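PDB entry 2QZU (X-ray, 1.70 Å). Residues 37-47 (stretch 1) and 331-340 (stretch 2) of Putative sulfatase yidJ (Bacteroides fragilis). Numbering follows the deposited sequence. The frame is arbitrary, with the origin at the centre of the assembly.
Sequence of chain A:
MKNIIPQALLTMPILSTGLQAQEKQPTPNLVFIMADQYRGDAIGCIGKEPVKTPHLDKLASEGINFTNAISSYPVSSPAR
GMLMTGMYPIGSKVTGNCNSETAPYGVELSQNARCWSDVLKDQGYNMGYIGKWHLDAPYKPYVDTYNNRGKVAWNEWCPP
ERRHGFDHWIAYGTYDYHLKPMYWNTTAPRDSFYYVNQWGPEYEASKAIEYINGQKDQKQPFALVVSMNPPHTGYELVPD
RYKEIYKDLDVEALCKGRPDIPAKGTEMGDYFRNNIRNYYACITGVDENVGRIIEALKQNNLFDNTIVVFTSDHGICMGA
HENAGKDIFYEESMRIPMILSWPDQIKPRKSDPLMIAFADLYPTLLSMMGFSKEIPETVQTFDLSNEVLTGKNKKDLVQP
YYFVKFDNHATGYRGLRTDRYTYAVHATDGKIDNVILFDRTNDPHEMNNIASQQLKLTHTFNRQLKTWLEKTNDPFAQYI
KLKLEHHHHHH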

# COMPACT_ATOMS: atom_id res chain seq x y z
N GLN A 37 -9.78 2.25 -15.17
CA GLN A 37 -8.39 2.00 -15.54
C GLN A 37 -8.15 0.68 -16.28
O GLN A 37 -7.13 0.02 -16.09
CB GLN A 37 -7.55 2.05 -14.27
CG GLN A 37 -6.06 2.27 -14.47
CD GLN A 37 -5.45 3.00 -13.29
OE1 GLN A 37 -5.81 4.14 -13.00
NE2 GLN A 37 -4.53 2.34 -12.60
N TYR A 38 -9.09 0.33 -17.17
CA TYR A 38 -9.01 -0.90 -17.95
C TYR A 38 -8.47 -0.60 -19.37
O TYR A 38 -9.10 0.12 -20.14
CB TYR A 38 -10.41 -1.52 -18.03
CG TYR A 38 -10.47 -2.95 -18.55
CD1 TYR A 38 -9.95 -3.30 -19.80
CD2 TYR A 38 -11.07 -3.96 -17.78
CE1 TYR A 38 -10.03 -4.61 -20.27
CE2 TYR A 38 -11.15 -5.27 -18.25
CZ TYR A 38 -10.62 -5.59 -19.50
OH TYR A 38 -10.70 -6.88 -19.97
N ARG A 39 -7.31 -1.17 -19.70
CA ARG A 39 -6.71 -0.96 -21.02
C ARG A 39 -7.45 -1.69 -22.14
O ARG A 39 -7.85 -2.84 -21.98
CB ARG A 39 -5.25 -1.42 -21.04
CG ARG A 39 -4.30 -0.50 -20.29
CD ARG A 39 -2.84 -0.83 -20.57
NE ARG A 39 -2.42 -2.13 -20.05
CZ ARG A 39 -2.44 -3.27 -20.74
NH1 ARG A 39 -2.87 -3.29 -22.00
NH2 ARG A 39 -2.02 -4.39 -20.18
N GLY A 40 -7.61 -1.01 -23.27
CA GLY A 40 -8.31 -1.59 -24.40
C GLY A 40 -7.77 -2.91 -24.93
O GLY A 40 -8.54 -3.79 -25.30
N ASP A 41 -6.45 -3.06 -24.97
CA ASP A 41 -5.88 -4.30 -25.49
C ASP A 41 -5.86 -5.45 -24.49
O ASP A 41 -5.47 -6.56 -24.83
CB ASP A 41 -4.45 -4.08 -26.02
CG ASP A 41 -4.43 -3.23 -27.28
OD1 ASP A 41 -5.45 -3.23 -28.01
OD2 ASP A 41 -3.40 -2.58 -27.55
N ALA A 42 -6.30 -5.19 -23.26
CA ALA A 42 -6.31 -6.23 -22.24
C ALA A 42 -7.60 -7.04 -22.28
O ALA A 42 -8.26 -7.25 -21.26
CB ALA A 42 -6.12 -5.62 -20.85
N ILE A 43 -7.97 -7.48 -23.48
CA ILE A 43 -9.16 -8.30 -23.69
C ILE A 43 -8.64 -9.54 -24.41
O ILE A 43 -7.94 -9.43 -25.42
CB ILE A 43 -10.21 -7.60 -24.58
CG1 ILE A 43 -10.70 -6.32 -23.90
CG2 ILE A 43 -11.39 -8.53 -24.83
CD1 ILE A 43 -11.66 -5.50 -24.76
N GLY A 44 -8.98 -10.72 -23.89
CA GLY A 44 -8.50 -11.95 -24.49
C GLY A 44 -8.74 -12.16 -25.97
O GLY A 44 -7.83 -12.55 -26.70
N CYS A 45 -9.97 -11.90 -26.42
CA CYS A 45 -10.30 -12.10 -27.83
C CYS A 45 -9.56 -11.20 -28.81
O CYS A 45 -9.58 -11.45 -30.01
CB CYS A 45 -11.82 -11.96 -28.04
SG CYS A 45 -12.52 -10.36 -27.60
N ILE A 46 -8.89 -10.16 -28.31
CA ILE A 46 -8.14 -9.26 -29.18
C ILE A 46 -6.81 -9.92 -29.56
O ILE A 46 -6.16 -9.53 -30.53
CB ILE A 46 -7.91 -7.89 -28.50
CG1 ILE A 46 -9.26 -7.17 -28.36
CG2 ILE A 46 -6.94 -7.04 -29.31
CD1 ILE A 46 -9.19 -5.81 -27.71
N GLY A 47 -6.44 -10.94 -28.79
CA GLY A 47 -5.23 -11.71 -29.07
C GLY A 47 -3.87 -11.05 -28.98
O GLY A 47 -2.91 -11.55 -29.56
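Stretch 2 331-340: EESMRIPMIL

Stretch 2 (331-340) begins in a helix, 331-334, passes through an extended linker and enters a strand that includes Ile339 and Leu340; stretch 1 (37-47) is a loop that folds into a type I turn from Arg39 to Ala42 and a short 3-10 segment, 44-46. Of the CA atoms, those of Gly40, second residue of the turn, and Ile336 lie nearest across the stretches, 3.8 Å apart. Arg335 is the first residue to leave helical phi/psi (-68/128), although its N still closes the helix on Glu331 O at 2.8 Å; Ile336 (-130/156) and Pro337 (-73/155) continue extended past the turn.

One hydrogen bond joins the main chains, from Gly40 N to Arg335 O (3.1 Å, 153°), at the residue where the chain leaves helical phi/psi. The turn itself is closed by Ala42 N to Arg39 O at 3.1 Å. Gly40 CA lies 3.5 Å from both Ile336 C and Pro337 N. A CB on Gly40 would point toward stretch 2 and come 2.5 Å from Arg335 NH2, a clash, so the absence of a side chain permits this close approach. Two carbons also rest against carbonyl oxygens: Pro337 CD lies 3.0 Å from Tyr38 O, and at the helix Arg39 CG lies 3.6 Å from Glu332 O, the CA-to-CB bond of Arg39 being directed away from stretch 2.

The Arg335 side chain, m at chi1, chi2 and chi3, brings its guanidinium over the turn, with Gly40 CA over one face and Asp41 OD1 at the edge. Arg335 NH1 donates to Asp41 OD1 at 3.1 Å (146°), forming a salt bridge. Arg335 NH2 also makes a weak hydrogen bond to its neighbour Ile336 O, at 2.9 Å. Two waters complete the junction: water 1 accepts from Arg335 NH1 (2.7 Å) and donates to Gly40 O (2.8 Å), while water 2 accepts from Arg335 NE (2.6 Å) and donates to Asp41 OD1 (3.2 Å).

Among the apolar side chains, Pro337 packs against both Tyr38 and Ile43. Its CG lies 3.6 Å from Tyr38 CD1, in an oblique approach to the ring, and its CB is 3.6 Å from Ile43 CD1. The CA-to-CB bond of Ile43 (m, t) points toward stretch 2, and its CD1 extends the apolar patch to the strand, 4.2 Å from Ile339 CD1. Together the contacts bury 429 Å², summed over both sides, and the touching residues are at least 289 positions apart in sequence.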

# COMPACT_ATOMS: atom_id res chain seq x y z
N GLU A 331 -1.00 5.69 -26.47
CA GLU A 331 -2.02 4.67 -26.71
C GLU A 331 -2.43 3.85 -25.48
O GLU A 331 -3.62 3.60 -25.28
CB GLU A 331 -1.57 3.71 -27.81
CG GLU A 331 -1.57 4.29 -29.21
CD GLU A 331 -2.96 4.68 -29.67
OE1 GLU A 331 -3.30 5.87 -29.59
OE2 GLU A 331 -3.72 3.77 -30.09
N GLU A 332 -1.46 3.41 -24.68
CA GLU A 332 -1.79 2.59 -23.51
C GLU A 332 -2.66 3.34 -22.50
O GLU A 332 -3.33 2.73 -21.67
CB GLU A 332 -0.52 2.08 -22.81
CG GLU A 332 0.33 3.17 -22.18
CD GLU A 332 1.38 3.73 -23.13
OE1 GLU A 332 1.21 3.61 -24.36
OE2 GLU A 332 2.37 4.31 -22.63
N SER A 333 -2.64 4.66 -22.60
CA SER A 333 -3.43 5.53 -21.73
C SER A 333 -4.80 5.86 -22.34
O SER A 333 -5.83 5.80 -21.65
CB SER A 333 -2.64 6.83 -21.48
OG SER A 333 -3.43 7.80 -20.82
N MSE A 334 -4.81 6.19 -23.62
CA MSE A 334 -6.05 6.55 -24.32
C MSE A 334 -6.96 5.37 -24.71
O MSE A 334 -8.18 5.50 -24.65
CB MSE A 334 -5.74 7.36 -25.59
CG MSE A 334 -5.11 8.73 -25.34
SE MSE A 334 -4.98 9.76 -27.00
CE MSE A 334 -6.85 10.22 -27.19
N ARG A 335 -6.38 4.25 -25.13
CA ARG A 335 -7.18 3.11 -25.56
C ARG A 335 -7.97 2.43 -24.44
O ARG A 335 -7.43 2.08 -23.40
CB ARG A 335 -6.28 2.08 -26.27
CG ARG A 335 -5.94 2.47 -27.70
CD ARG A 335 -7.00 1.97 -28.68
NE ARG A 335 -7.06 0.52 -28.63
CZ ARG A 335 -8.08 -0.19 -28.16
NH1 ARG A 335 -8.02 -1.51 -28.16
NH2 ARG A 335 -9.18 0.41 -27.71
N ILE A 336 -9.27 2.28 -24.68
CA ILE A 336 -10.17 1.66 -23.72
C ILE A 336 -11.01 0.57 -24.38
O ILE A 336 -11.20 0.56 -25.60
CB ILE A 336 -11.15 2.69 -23.11
CG1 ILE A 336 -11.95 3.38 -24.22
CG2 ILE A 336 -10.39 3.71 -22.29
CD1 ILE A 336 -13.11 4.25 -23.72
N PRO A 337 -11.50 -0.38 -23.57
CA PRO A 337 -12.34 -1.44 -24.14
C PRO A 337 -13.68 -0.79 -24.47
O PRO A 337 -14.05 0.23 -23.88
CB PRO A 337 -12.45 -2.44 -23.00
CG PRO A 337 -12.40 -1.57 -21.78
CD PRO A 337 -11.28 -0.60 -22.14
N MSE A 338 -14.39 -1.37 -25.42
CA MSE A 338 -15.68 -0.85 -25.83
C MSE A 338 -16.41 -1.98 -26.53
O MSE A 338 -16.26 -2.18 -27.73
CB MSE A 338 -15.49 0.34 -26.78
CG MSE A 338 -16.75 0.98 -27.30
SE MSE A 338 -17.69 2.03 -25.98
CE MSE A 338 -16.47 3.54 -25.84
N ILE A 339 -17.16 -2.74 -25.74
CA ILE A 339 -17.93 -3.88 -26.23
C ILE A 339 -19.41 -3.54 -26.05
O ILE A 339 -19.82 -3.10 -24.98
CB ILE A 339 -17.61 -5.16 -25.44
CG1 ILE A 339 -16.13 -5.50 -25.57
CG2 ILE A 339 -18.46 -6.32 -25.94
CD1 ILE A 339 -15.69 -6.65 -24.70
N LEU A 340 -20.19 -3.74 -27.10
CA LEU A 340 -21.61 -3.44 -27.03
C LEU A 340 -22.45 -4.55 -27.66
O LEU A 340 -22.09 -5.11 -28.70
CB LEU A 340 -21.88 -2.11 -27.75
CG LEU A 340 -23.25 -1.43 -27.63
CD1 LEU A 340 -23.10 0.04 -27.98
CD2 LEU A 340 -24.27 -2.10 -28.54
O HOH W 1 -10.23 -2.59 -27.11
O HOH W 2 -4.81 -0.45 -29.56